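Local coordinates for phosphate-specific transport system accessory protein PhoU homolog (Pseudomonas aeruginosa, PDB 4Q25) that is a negative regulator of the Pho regulon that probably takes part in controlling phosphate uptake, and forms a homodimer of helix-bundle subunits, at residues V141-D146 against L157-Y162; E34-D39 against R56-Q61; N38-A43 against S108-R113. All blocks are in the same frame, centred on the assembly; numbering follows the deposited sequence.

Interaction 1. Residues V141-D146 against L157-Y162; sequences VQEALD and LSVAQY
With chi1 of V159 at 170°, CG1 stands anti to the backbone N and CG2 lies beside it, anti to the carbonyl carbon; from there CG2 reaches the neighbouring helix at E143. The E143 torsion (chi1 -75°) turns CG to the side of its own backbone N, which lays CB and the extended chain beyond it along V159 CG2. The valine and glutamate side chains run antiparallel, side by side. The methyl touches both ends of the glutamate: V159 CG2 is 3.5 Å from E143 CB and 3.8 Å from E143 OE1. It also approaches the backbone, 4.0 Å from A144 N. The other branch is turned to A144, where V159 CG1 lies 4.5 Å from A144 CB, a looser approach. A small residue at 144 is consistent with the 6.7 Å between A144 CA and V159 CA. The segments belong to helices 127-149 and 153-183, which follow each other in the chain and run roughly antiparallel: a helical hairpin within the second PhoU domain. Near its turn D146 makes a salt bridge with R150, while V159 also packs on A212 of helix 188-220 and so ties the hairpin to a third helix. Chemically the contact is one of van der Waals packing, the valine using the aliphatic foot of E143 as well as A144. A carboxylate oxygen against a methyl group gains little beyond dispersion, so E143 contributes here mainly through its carbon chain, while its carboxylate, on a partly exposed residue, probably stays charged.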
ATOM      1  N   VAL A 141     -15.108  -4.739   3.780  1.00 40.42           N
ATOM      2  CA  VAL A 141     -14.233  -5.892   3.941  1.00 39.82           C
ATOM      3  C   VAL A 141     -15.027  -7.184   4.129  1.00 40.00           C
ATOM      4  O   VAL A 141     -14.767  -8.138   3.412  1.00 38.90           O
ATOM      5  CB  VAL A 141     -13.238  -5.719   5.109  1.00 38.73           C
ATOM      6  CG1 VAL A 141     -12.538  -7.032   5.440  1.00 36.75           C
ATOM      7  CG2 VAL A 141     -12.208  -4.677   4.763  1.00 37.53           C
ATOM      8  N   GLN A 142     -15.967  -7.215   5.084  1.00 42.98           N
ATOM      9  CA  GLN A 142     -16.888  -8.356   5.273  1.00 42.97           C
ATOM     10  C   GLN A 142     -17.511  -8.774   3.938  1.00 42.08           C
ATOM     11  O   GLN A 142     -17.514  -9.937   3.591  1.00 39.92           O
ATOM     12  CB  GLN A 142     -18.068  -8.064   6.207  1.00 51.65           C
ATOM     13  CG  GLN A 142     -17.828  -7.231   7.461  1.00 62.27           C
ATOM     14  CD  GLN A 142     -19.118  -7.014   8.279  1.00 71.02           C
ATOM     15  OE1 GLN A 142     -20.093  -7.772   8.117  1.00 72.97           O
ATOM     16  NE2 GLN A 142     -19.135  -5.969   9.153  1.00 64.30           N
ATOM     17  N   GLU A 143     -18.007  -7.802   3.190  1.00 40.69           N
ATOM     18  CA  GLU A 143     -18.763  -8.068   1.971  1.00 46.42           C
ATOM     19  C   GLU A 143     -17.872  -8.642   0.876  1.00 49.13           C
ATOM     20  O   GLU A 143     -18.244  -9.621   0.217  1.00 52.22           O
ATOM     21  CB  GLU A 143     -19.501  -6.802   1.481  1.00 44.22           C
ATOM     22  CG  GLU A 143     -20.741  -6.472   2.331  1.00 50.49           C
ATOM     23  CD  GLU A 143     -21.503  -5.230   1.878  1.00 47.82           C
ATOM     24  OE1 GLU A 143     -20.905  -4.249   1.418  1.00 50.10           O
ATOM     25  OE2 GLU A 143     -22.727  -5.215   2.009  1.00 63.55           O
ATOM     26  N   ALA A 144     -16.703  -8.048   0.683  1.00 44.14           N
ATOM     27  CA  ALA A 144     -15.740  -8.597  -0.261  1.00 44.15           C
ATOM     28  C   ALA A 144     -15.388 -10.053   0.097  1.00 44.30           C
ATOM     29  O   ALA A 144     -15.292 -10.890  -0.788  1.00 40.57           O
ATOM     30  CB  ALA A 144     -14.499  -7.745  -0.299  1.00 43.40           C
ATOM     31  N   LEU A 145     -15.214 -10.349   1.388  1.00 43.49           N
ATOM     32  CA  LEU A 145     -14.914 -11.715   1.818  1.00 43.27           C
ATOM     33  C   LEU A 145     -16.118 -12.600   1.613  1.00 48.11           C
ATOM     34  O   LEU A 145     -15.980 -13.729   1.142  1.00 47.22           O
ATOM     35  CB  LEU A 145     -14.500 -11.778   3.286  1.00 40.79           C
ATOM     36  CG  LEU A 145     -13.196 -11.042   3.592  1.00 44.11           C
ATOM     37  CD1 LEU A 145     -12.922 -11.013   5.085  1.00 44.19           C
ATOM     38  CD2 LEU A 145     -12.056 -11.703   2.862  1.00 41.12           C
ATOM     39  N   ASP A 146     -17.298 -12.111   1.989  1.00 49.45           N
ATOM     40  CA  ASP A 146     -18.514 -12.888   1.758  1.00 54.35           C
ATOM     41  C   ASP A 146     -18.660 -13.152   0.231  1.00 45.41           C
ATOM     42  O   ASP A 146     -19.045 -14.221  -0.173  1.00 47.69           O
ATOM     43  CB  ASP A 146     -19.750 -12.211   2.402  1.00 53.87           C
ATOM     44  CG  ASP A 146     -21.080 -12.911   2.033  1.00 64.11           C
ATOM     45  OD1 ASP A 146     -21.389 -14.015   2.559  1.00 56.88           O
ATOM     46  OD2 ASP A 146     -21.820 -12.340   1.196  1.00 63.55           O
ATOM     47  N   LEU A 157     -19.588  -6.340  -6.945  1.00 56.60           N
ATOM     48  CA  LEU A 157     -19.676  -5.132  -7.766  1.00 57.80           C
ATOM     49  C   LEU A 157     -20.069  -3.928  -6.925  1.00 53.09           C
ATOM     50  O   LEU A 157     -19.515  -2.841  -7.098  1.00 58.02           O
ATOM     51  CB  LEU A 157     -20.670  -5.303  -8.931  1.00 54.67           C
ATOM     52  CG  LEU A 157     -20.967  -4.046  -9.761  1.00 56.00           C
ATOM     53  CD1 LEU A 157     -19.688  -3.352 -10.211  1.00 58.67           C
ATOM     54  CD2 LEU A 157     -21.850  -4.366 -10.975  1.00 58.43           C
ATOM     55  N   SER A 158     -21.025  -4.122  -6.021  1.00 50.51           N
ATOM     56  CA  SER A 158     -21.550  -3.014  -5.222  1.00 54.30           C
ATOM     57  C   SER A 158     -20.503  -2.513  -4.204  1.00 52.93           C
ATOM     58  O   SER A 158     -20.357  -1.306  -3.996  1.00 49.52           O
ATOM     59  CB  SER A 158     -22.816  -3.438  -4.516  1.00 52.83           C
ATOM     60  OG  SER A 158     -22.614  -4.715  -3.964  1.00 58.82           O
ATOM     61  N   VAL A 159     -19.770  -3.448  -3.600  1.00 53.20           N
ATOM     62  CA  VAL A 159     -18.589  -3.116  -2.802  1.00 48.11           C
ATOM     63  C   VAL A 159     -17.694  -2.151  -3.561  1.00 50.59           C
ATOM     64  O   VAL A 159     -17.444  -0.999  -3.126  1.00 49.72           O
ATOM     65  CB  VAL A 159     -17.792  -4.361  -2.422  1.00 48.24           C
ATOM     66  CG1 VAL A 159     -16.453  -3.975  -1.810  1.00 48.65           C
ATOM     67  CG2 VAL A 159     -18.589  -5.215  -1.448  1.00 43.60           C
ATOM     68  N   ALA A 160     -17.234  -2.597  -4.715  1.00 50.58           N
ATOM     69  CA  ALA A 160     -16.369  -1.762  -5.545  1.00 52.62           C
ATOM     70  C   ALA A 160     -16.979  -0.397  -5.832  1.00 55.88           C
ATOM     71  O   ALA A 160     -16.279   0.621  -5.848  1.00 59.35           O
ATOM     72  CB  ALA A 160     -16.045  -2.481  -6.850  1.00 56.45           C
ATOM     73  N   GLN A 161     -18.287  -0.366  -6.058  1.00 56.56           N
ATOM     74  CA  GLN A 161     -18.978   0.892  -6.322  1.00 55.14           C
ATOM     75  C   GLN A 161     -19.080   1.756  -5.083  1.00 52.52           C
ATOM     76  O   GLN A 161     -19.058   2.976  -5.176  1.00 54.22           O
ATOM     77  CB  GLN A 161     -20.395   0.626  -6.838  1.00 62.49           C
ATOM     78  CG  GLN A 161     -20.470   0.156  -8.283  1.00 62.05           C
ATOM     79  CD  GLN A 161     -21.838  -0.429  -8.621  1.00 69.08           C
ATOM     80  OE1 GLN A 161     -22.636  -0.736  -7.726  1.00 69.16           O
ATOM     81  NE2 GLN A 161     -22.111  -0.605  -9.919  1.00 64.69           N
ATOM     82  N   TYR A 162     -19.218   1.133  -3.917  1.00 51.85           N
ATOM     83  CA  TYR A 162     -19.359   1.904  -2.686  1.00 53.27           C
ATOM     84  C   TYR A 162     -18.072   2.627  -2.285  1.00 52.85           C
ATOM     85  O   TYR A 162     -18.115   3.519  -1.441  1.00 50.17           O
ATOM     86  CB  TYR A 162     -19.806   1.024  -1.535  1.00 55.93           C
ATOM     87  CG  TYR A 162     -20.476   1.808  -0.427  1.00 63.85           C
ATOM     88  CD1 TYR A 162     -21.778   2.298  -0.586  1.00 61.79           C
ATOM     89  CD2 TYR A 162     -19.821   2.059   0.779  1.00 65.12           C
ATOM     90  CE1 TYR A 162     -22.397   3.023   0.415  1.00 63.66           C
ATOM     91  CE2 TYR A 162     -20.440   2.775   1.790  1.00 67.12           C
ATOM     92  CZ  TYR A 162     -21.729   3.250   1.606  1.00 66.78           C
ATOM     93  OH  TYR A 162     -22.354   3.948   2.615  1.00 63.91           O
TER

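Interaction 2. Residues E34-D39 against R56-Q61; sequences EKQVND and REIDDQ
Q36 and I58 lie antiparallel, flank to flank, the extended glutamine running along the beta branch of the isoleucine. The I58 rotamer (chi1 -72°) leaves CG2 anti to the backbone N and places that methyl against the glutamine, 3.8 Å from Q36 CG. Farther out Q36 NE2 comes to 3.6 Å from I58 CB. The end of Q36 then meets D59, whose side chain stands roughly perpendicular to it, with the amide and carboxylate planes 34° apart. The closest atoms of this pair are Q36 OE1 and D59 OD1, 3.4 Å apart, both acceptors; Q36 NE2 lies 3.5 Å from D59 N without bonding to it. The amide nitrogen instead gives a weak hydrogen bond to the carbonyl of V55, which is consistent with the amide being turned this way. I58 and D59 close the type I turn R56-D59, linking helix 49-56 to helix 59-78, so Q36 packs against this junction from helix 15-45 in the first PhoU domain. One turn along that helix, D39 is held by its own neighbours. K35 NZ forms a salt bridge of 2.7 Å to D39 OD2 through the syn lone pair, and N38 ND2 bonds at 3.0 Å to D39 OD1 from above the carboxylate plane. Across the contact, then, attraction rests on the hydrocarbon packing of Q36 with I58; the facing oxygens add none, and any repulsion between them is probably modest.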
ATOM      1  N   GLU A  34     -10.295  -8.379   9.645  1.00 35.58           N
ATOM      2  CA  GLU A  34     -11.514  -7.636   9.822  1.00 37.13           C
ATOM      3  C   GLU A  34     -11.703  -7.305  11.302  1.00 35.27           C
ATOM      4  O   GLU A  34     -12.176  -6.254  11.654  1.00 31.02           O
ATOM      5  CB  GLU A  34     -12.668  -8.473   9.277  1.00 38.59           C
ATOM      6  CG  GLU A  34     -14.046  -7.855   9.266  1.00 45.32           C
ATOM      7  CD  GLU A  34     -15.108  -8.886   8.863  1.00 56.83           C
ATOM      8  OE1 GLU A  34     -14.811  -9.750   7.976  1.00 49.23           O
ATOM      9  OE2 GLU A  34     -16.233  -8.833   9.443  1.00 56.74           O
ATOM     10  N   LYS A  35     -11.339  -8.240  12.158  1.00 38.74           N
ATOM     11  CA  LYS A  35     -11.360  -8.014  13.581  1.00 38.99           C
ATOM     12  C   LYS A  35     -10.300  -6.995  14.001  1.00 37.52           C
ATOM     13  O   LYS A  35     -10.527  -6.236  14.943  1.00 34.14           O
ATOM     14  CB  LYS A  35     -11.159  -9.323  14.311  1.00 40.63           C
ATOM     15  CG  LYS A  35     -11.323  -9.214  15.801  1.00 40.22           C
ATOM     16  CD  LYS A  35     -10.900 -10.498  16.464  1.00 44.74           C
ATOM     17  CE  LYS A  35     -10.916 -10.348  17.984  1.00 52.36           C
ATOM     18  NZ  LYS A  35      -9.998  -9.253  18.426  1.00 53.26           N
ATOM     19  N   GLN A  36      -9.156  -6.968  13.310  1.00 33.88           N
ATOM     20  CA  GLN A  36      -8.189  -5.925  13.539  1.00 33.59           C
ATOM     21  C   GLN A  36      -8.775  -4.528  13.190  1.00 33.70           C
ATOM     22  O   GLN A  36      -8.516  -3.536  13.878  1.00 33.84           O
ATOM     23  CB  GLN A  36      -6.904  -6.172  12.738  1.00 37.04           C
ATOM     24  CG  GLN A  36      -5.804  -6.972  13.423  1.00 40.85           C
ATOM     25  CD  GLN A  36      -4.432  -6.693  12.777  1.00 46.78           C
ATOM     26  OE1 GLN A  36      -4.302  -6.724  11.564  1.00 51.61           O
ATOM     27  NE2 GLN A  36      -3.431  -6.384  13.578  1.00 49.22           N
ATOM     28  N   VAL A  37      -9.510  -4.434  12.091  1.00 32.11           N
ATOM     29  CA  VAL A  37     -10.105  -3.169  11.706  1.00 34.84           C
ATOM     30  C   VAL A  37     -11.095  -2.701  12.769  1.00 37.95           C
ATOM     31  O   VAL A  37     -11.001  -1.556  13.236  1.00 36.70           O
ATOM     32  CB  VAL A  37     -10.788  -3.262  10.349  1.00 34.37           C
ATOM     33  CG1 VAL A  37     -11.599  -2.022  10.042  1.00 34.52           C
ATOM     34  CG2 VAL A  37      -9.765  -3.451   9.264  1.00 35.65           C
ATOM     35  N   ASN A  38     -12.009  -3.598  13.150  1.00 34.29           N
ATOM     36  CA  ASN A  38     -12.958  -3.363  14.236  1.00 35.06           C
ATOM     37  C   ASN A  38     -12.282  -2.842  15.510  1.00 35.72           C
ATOM     38  O   ASN A  38     -12.655  -1.791  16.044  1.00 34.71           O
ATOM     39  CB  ASN A  38     -13.697  -4.663  14.546  1.00 36.52           C
ATOM     40  CG  ASN A  38     -14.673  -4.533  15.702  1.00 37.32           C
ATOM     41  OD1 ASN A  38     -15.801  -4.116  15.527  1.00 38.80           O
ATOM     42  ND2 ASN A  38     -14.246  -4.919  16.880  1.00 42.97           N
ATOM     43  N   ASP A  39     -11.276  -3.564  15.988  1.00 34.71           N
ATOM     44  CA  ASP A  39     -10.584  -3.198  17.215  1.00 33.17           C
ATOM     45  C   ASP A  39      -9.817  -1.905  17.100  1.00 32.91           C
ATOM     46  O   ASP A  39      -9.753  -1.146  18.053  1.00 36.78           O
ATOM     47  CB  ASP A  39      -9.639  -4.306  17.653  1.00 34.92           C
ATOM     48  CG  ASP A  39     -10.369  -5.599  17.961  1.00 37.54           C
ATOM     49  OD1 ASP A  39     -11.584  -5.558  18.215  1.00 36.00           O
ATOM     50  OD2 ASP A  39      -9.716  -6.664  17.934  1.00 40.24           O
ATOM     51  N   ARG A  56      -1.718  -4.216  17.215  1.00 39.29           N
ATOM     52  CA  ARG A  56      -0.412  -4.286  16.620  1.00 43.55           C
ATOM     53  C   ARG A  56       0.212  -5.654  16.774  1.00 41.77           C
ATOM     54  O   ARG A  56       0.834  -6.145  15.899  1.00 45.44           O
ATOM     55  CB  ARG A  56       0.491  -3.198  17.162  1.00 44.10           C
ATOM     56  CG  ARG A  56      -0.275  -2.044  17.731  1.00 51.04           C
ATOM     57  CD  ARG A  56       0.224  -0.705  17.282  1.00 54.25           C
ATOM     58  NE  ARG A  56       1.621  -0.747  16.912  1.00 66.23           N
ATOM     59  CZ  ARG A  56       2.616  -0.322  17.668  1.00 66.33           C
ATOM     60  NH1 ARG A  56       2.375   0.177  18.861  1.00 67.09           N
ATOM     61  NH2 ARG A  56       3.857  -0.400  17.220  1.00 66.82           N
ATOM     62  N   GLU A  57       0.034  -6.260  17.914  1.00 44.00           N
ATOM     63  CA  GLU A  57       0.587  -7.572  18.193  1.00 49.97           C
ATOM     64  C   GLU A  57      -0.036  -8.723  17.380  1.00 53.08           C
ATOM     65  O   GLU A  57       0.462  -9.838  17.410  1.00 56.79           O
ATOM     66  CB  GLU A  57       0.460  -7.874  19.690  1.00 54.09           C
ATOM     67  CG  GLU A  57       1.380  -6.997  20.523  1.00 59.40           C
ATOM     68  CD  GLU A  57       1.085  -7.077  21.991  1.00 64.26           C
ATOM     69  OE1 GLU A  57       0.111  -7.779  22.362  1.00 60.73           O
ATOM     70  OE2 GLU A  57       1.830  -6.420  22.757  1.00 69.04           O
ATOM     71  N   ILE A  58      -1.135  -8.468  16.690  1.00 53.63           N
ATOM     72  CA  ILE A  58      -1.757  -9.481  15.852  1.00 52.64           C
ATOM     73  C   ILE A  58      -1.083  -9.414  14.476  1.00 56.81           C
ATOM     74  O   ILE A  58      -1.074 -10.387  13.712  1.00 51.47           O
ATOM     75  CB  ILE A  58      -3.282  -9.235  15.751  1.00 51.77           C
ATOM     76  CG1 ILE A  58      -3.971  -9.590  17.076  1.00 50.86           C
ATOM     77  CG2 ILE A  58      -3.913 -10.049  14.630  1.00 55.00           C
ATOM     78  CD1 ILE A  58      -5.269  -8.835  17.324  1.00 52.40           C
ATOM     79  N   ASP A  59      -0.494  -8.261  14.178  1.00 57.14           N
ATOM     80  CA  ASP A  59      -0.077  -7.974  12.823  1.00 58.95           C
ATOM     81  C   ASP A  59       1.006  -8.951  12.368  1.00 59.40           C
ATOM     82  O   ASP A  59       1.111  -9.267  11.187  1.00 57.10           O
ATOM     83  CB  ASP A  59       0.317  -6.487  12.644  1.00 57.08           C
ATOM     84  CG  ASP A  59       0.007  -5.966  11.225  1.00 60.32           C
ATOM     85  OD1 ASP A  59      -1.021  -6.413  10.590  1.00 53.25           O
ATOM     86  OD2 ASP A  59       0.811  -5.135  10.726  1.00 58.82           O
ATOM     87  N   ASP A  60       1.758  -9.495  13.314  1.00 60.28           N
ATOM     88  CA  ASP A  60       2.741 -10.512  12.994  1.00 56.75           C
ATOM     89  C   ASP A  60       2.106 -11.808  12.528  1.00 53.87           C
ATOM     90  O   ASP A  60       2.545 -12.407  11.559  1.00 57.22           O
ATOM     91  CB  ASP A  60       3.633 -10.767  14.196  1.00 65.67           C
ATOM     92  CG  ASP A  60       4.395  -9.523  14.614  1.00 78.14           C
ATOM     93  OD1 ASP A  60       5.537  -9.324  14.123  1.00 73.82           O
ATOM     94  OD2 ASP A  60       3.821  -8.726  15.402  1.00 80.41           O
ATOM     95  N   GLN A  61       1.081 -12.253  13.233  1.00 54.36           N
ATOM     96  CA  GLN A  61       0.356 -13.468  12.876  1.00 52.24           C
ATOM     97  C   GLN A  61      -0.240 -13.353  11.480  1.00 54.85           C
ATOM     98  O   GLN A  61      -0.267 -14.307  10.718  1.00 56.27           O
ATOM     99  CB  GLN A  61      -0.768 -13.691  13.880  1.00 51.85           C
ATOM    100  CG  GLN A  61      -1.544 -14.970  13.666  1.00 56.79           C
ATOM    101  CD  GLN A  61      -2.650 -15.162  14.669  1.00 56.98           C
ATOM    102  OE1 GLN A  61      -2.766 -14.427  15.657  1.00 61.80           O
ATOM    103  NE2 GLN A  61      -3.481 -16.151  14.420  1.00 59.61           N
TER

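Interaction 3. Residues N38-A43 against S108-R113; sequences NDAVNA and SKVARR
A40 sets its single methyl over the side chain of V110, overlapping CG1 and the branch point at once: A40 CB is 3.9 Å from V110 CG1 and 4.0 Å from V110 CB. This is the core of the three-helix bundle characteristic of PhoU domains, here between its first long helix, 15-45, and its last, 84-120. In such an up-down-up arrangement these two run the same way, and the local axes indeed cross at just 16°, 8.3 Å apart at their closest. Small residues facing each other are consistent with this closeness: A40 CA and A111 CA are 4.9 Å apart. The A40 methyl points at the other helix and beds against its backbone as well as against V110. V110 answers with one branch: CG1 is anti to the backbone N (chi1 173°) and reaches over to the main chain of the first helix, towards the carbonyl of A40 and the start of V41. A40, V41, V110 and A111 are all buried and the interface is apolar, with no charged side chain in it. Beyond the pair, V110 also touches S200 of helix 188-220, and A43 packs on A52 of helix 49-56, so the two helices are covered by others of the same chain. The nearest approach of all is methyl to carbonyl, V110 CG1 lying 3.8 Å from A40 O.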
ATOM      1  N   ASN A  38     -12.009  -3.598  13.150  1.00 34.29           N
ATOM      2  CA  ASN A  38     -12.958  -3.363  14.236  1.00 35.06           C
ATOM      3  C   ASN A  38     -12.282  -2.842  15.510  1.00 35.72           C
ATOM      4  O   ASN A  38     -12.655  -1.791  16.044  1.00 34.71           O
ATOM      5  CB  ASN A  38     -13.697  -4.663  14.546  1.00 36.52           C
ATOM      6  CG  ASN A  38     -14.673  -4.533  15.702  1.00 37.32           C
ATOM      7  OD1 ASN A  38     -15.801  -4.116  15.527  1.00 38.80           O
ATOM      8  ND2 ASN A  38     -14.246  -4.919  16.880  1.00 42.97           N
ATOM      9  N   ASP A  39     -11.276  -3.564  15.988  1.00 34.71           N
ATOM     10  CA  ASP A  39     -10.584  -3.198  17.215  1.00 33.17           C
ATOM     11  C   ASP A  39      -9.817  -1.905  17.100  1.00 32.91           C
ATOM     12  O   ASP A  39      -9.753  -1.146  18.053  1.00 36.78           O
ATOM     13  CB  ASP A  39      -9.639  -4.306  17.653  1.00 34.92           C
ATOM     14  CG  ASP A  39     -10.369  -5.599  17.961  1.00 37.54           C
ATOM     15  OD1 ASP A  39     -11.584  -5.558  18.215  1.00 36.00           O
ATOM     16  OD2 ASP A  39      -9.716  -6.664  17.934  1.00 40.24           O
ATOM     17  N   ALA A  40      -9.202  -1.643  15.960  1.00 32.32           N
ATOM     18  CA  ALA A  40      -8.473  -0.404  15.786  1.00 30.29           C
ATOM     19  C   ALA A  40      -9.403   0.787  15.859  1.00 30.68           C
ATOM     20  O   ALA A  40      -9.122   1.750  16.534  1.00 31.71           O
ATOM     21  CB  ALA A  40      -7.755  -0.385  14.466  1.00 30.53           C
ATOM     22  N   VAL A  41     -10.490   0.745  15.113  1.00 29.90           N
ATOM     23  CA  VAL A  41     -11.433   1.830  15.138  1.00 29.32           C
ATOM     24  C   VAL A  41     -11.934   2.036  16.576  1.00 29.53           C
ATOM     25  O   VAL A  41     -11.940   3.163  17.041  1.00 27.56           O
ATOM     26  CB  VAL A  41     -12.598   1.576  14.157  1.00 30.33           C
ATOM     27  CG1 VAL A  41     -13.605   2.719  14.204  1.00 31.17           C
ATOM     28  CG2 VAL A  41     -12.039   1.428  12.740  1.00 30.56           C
ATOM     29  N   ASN A  42     -12.352   0.967  17.262  1.00 28.34           N
ATOM     30  CA  ASN A  42     -12.841   1.084  18.636  1.00 32.54           C
ATOM     31  C   ASN A  42     -11.762   1.659  19.540  1.00 34.35           C
ATOM     32  O   ASN A  42     -12.059   2.453  20.435  1.00 34.04           O
ATOM     33  CB  ASN A  42     -13.284  -0.277  19.209  1.00 33.70           C
ATOM     34  CG  ASN A  42     -14.559  -0.827  18.564  1.00 35.25           C
ATOM     35  OD1 ASN A  42     -15.248  -0.161  17.787  1.00 35.13           O
ATOM     36  ND2 ASN A  42     -14.876  -2.066  18.903  1.00 38.83           N
ATOM     37  N   ALA A  43     -10.511   1.260  19.302  1.00 33.05           N
ATOM     38  CA  ALA A  43      -9.389   1.759  20.098  1.00 33.75           C
ATOM     39  C   ALA A  43      -9.259   3.250  19.971  1.00 33.80           C
ATOM     40  O   ALA A  43      -9.042   3.937  20.954  1.00 31.89           O
ATOM     41  CB  ALA A  43      -8.084   1.119  19.680  1.00 33.12           C
ATOM     42  N   SER A 108      -3.283  -1.289  11.868  1.00 30.93           N
ATOM     43  CA  SER A 108      -2.264  -1.191  12.875  1.00 33.80           C
ATOM     44  C   SER A 108      -1.753   0.260  12.977  1.00 32.85           C
ATOM     45  O   SER A 108      -1.461   0.730  14.087  1.00 33.65           O
ATOM     46  CB  SER A 108      -1.157  -2.235  12.647  1.00 32.74           C
ATOM     47  OG  SER A 108      -0.092  -2.014  13.505  1.00 41.71           O
ATOM     48  N   LYS A 109      -1.699   0.968  11.856  1.00 31.06           N
ATOM     49  CA  LYS A 109      -1.466   2.417  11.889  1.00 34.96           C
ATOM     50  C   LYS A 109      -2.572   3.206  12.616  1.00 35.11           C
ATOM     51  O   LYS A 109      -2.270   4.165  13.330  1.00 30.10           O
ATOM     52  CB  LYS A 109      -1.283   3.002  10.503  1.00 33.87           C
ATOM     53  CG  LYS A 109      -0.084   2.450   9.747  1.00 38.92           C
ATOM     54  CD  LYS A 109       0.022   3.127   8.384  1.00 42.80           C
ATOM     55  CE  LYS A 109       0.763   2.271   7.370  1.00 47.33           C
ATOM     56  NZ  LYS A 109       2.040   1.786   7.931  1.00 50.62           N
ATOM     57  N   VAL A 110      -3.835   2.802  12.426  1.00 31.38           N
ATOM     58  CA  VAL A 110      -4.975   3.421  13.131  1.00 32.28           C
ATOM     59  C   VAL A 110      -4.765   3.234  14.625  1.00 30.34           C
ATOM     60  O   VAL A 110      -4.872   4.184  15.378  1.00 33.06           O
ATOM     61  CB  VAL A 110      -6.339   2.844  12.679  1.00 29.87           C
ATOM     62  CG1 VAL A 110      -7.500   3.353  13.530  1.00 27.60           C
ATOM     63  CG2 VAL A 110      -6.577   3.233  11.239  1.00 31.00           C
ATOM     64  N   ALA A 111      -4.374   2.035  15.027  1.00 29.86           N
ATOM     65  CA  ALA A 111      -4.101   1.765  16.419  1.00 30.08           C
ATOM     66  C   ALA A 111      -2.967   2.620  16.953  1.00 33.31           C
ATOM     67  O   ALA A 111      -3.012   3.032  18.116  1.00 34.10           O
ATOM     68  CB  ALA A 111      -3.831   0.303  16.654  1.00 32.16           C
ATOM     69  N   ARG A 112      -1.950   2.896  16.144  1.00 33.88           N
ATOM     70  CA  ARG A 112      -0.927   3.864  16.578  1.00 35.65           C
ATOM     71  C   ARG A 112      -1.490   5.263  16.787  1.00 33.98           C
ATOM     72  O   ARG A 112      -1.123   5.918  17.745  1.00 29.11           O
ATOM     73  CB  ARG A 112       0.261   3.932  15.633  1.00 37.88           C
ATOM     74  CG  ARG A 112       1.150   2.685  15.739  1.00 46.18           C
ATOM     75  CD  ARG A 112       2.586   2.965  15.334  1.00 50.64           C
ATOM     76  NE  ARG A 112       2.778   3.147  13.885  1.00 56.73           N
ATOM     77  CZ  ARG A 112       2.980   4.318  13.257  1.00 60.98           C
ATOM     78  NH1 ARG A 112       2.993   5.474  13.915  1.00 59.08           N
ATOM     79  NH2 ARG A 112       3.162   4.329  11.939  1.00 60.43           N
ATOM     80  N   ARG A 113      -2.371   5.712  15.895  1.00 32.34           N
ATOM     81  CA  ARG A 113      -3.005   7.012  16.064  1.00 32.54           C
ATOM     82  C   ARG A 113      -3.810   7.004  17.332  1.00 29.51           C
ATOM     83  O   ARG A 113      -3.835   7.969  18.009  1.00 34.36           O
ATOM     84  CB  ARG A 113      -3.956   7.351  14.904  1.00 33.13           C
ATOM     85  CG  ARG A 113      -3.336   7.380  13.537  1.00 34.75           C
ATOM     86  CD  ARG A 113      -2.015   8.085  13.587  1.00 40.97           C
ATOM     87  NE  ARG A 113      -1.204   7.656  12.470  1.00 52.91           N
ATOM     88  CZ  ARG A 113       0.124   7.669  12.465  1.00 57.50           C
ATOM     89  NH1 ARG A 113       0.768   7.263  11.378  1.00 56.35           N
ATOM     90  NH2 ARG A 113       0.801   8.101  13.542  1.00 58.41           N
TER

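Overall arrangement
Interactions 2 and 3 share helix 15-45, with N38 and D39 common to both, and sit 9 Å apart between centres in the first PhoU domain. They also meet through R56, whose CA is 3.9 Å from S108 OG and whose CD is 4.2 Å from A111 CB, so the turn of interaction 2 leans on the helix of interaction 3. Interaction 1 lies in the second PhoU domain, across the chain's centre, its own centre about 20 Å from that of interaction 2 and 21 Å from that of interaction 3. Yet E34 bridges the domains: its OE1 lies 3.7 Å from L145 CD1. Interactions 1 and 3 do not touch, their nearest atoms being about 7 Å apart.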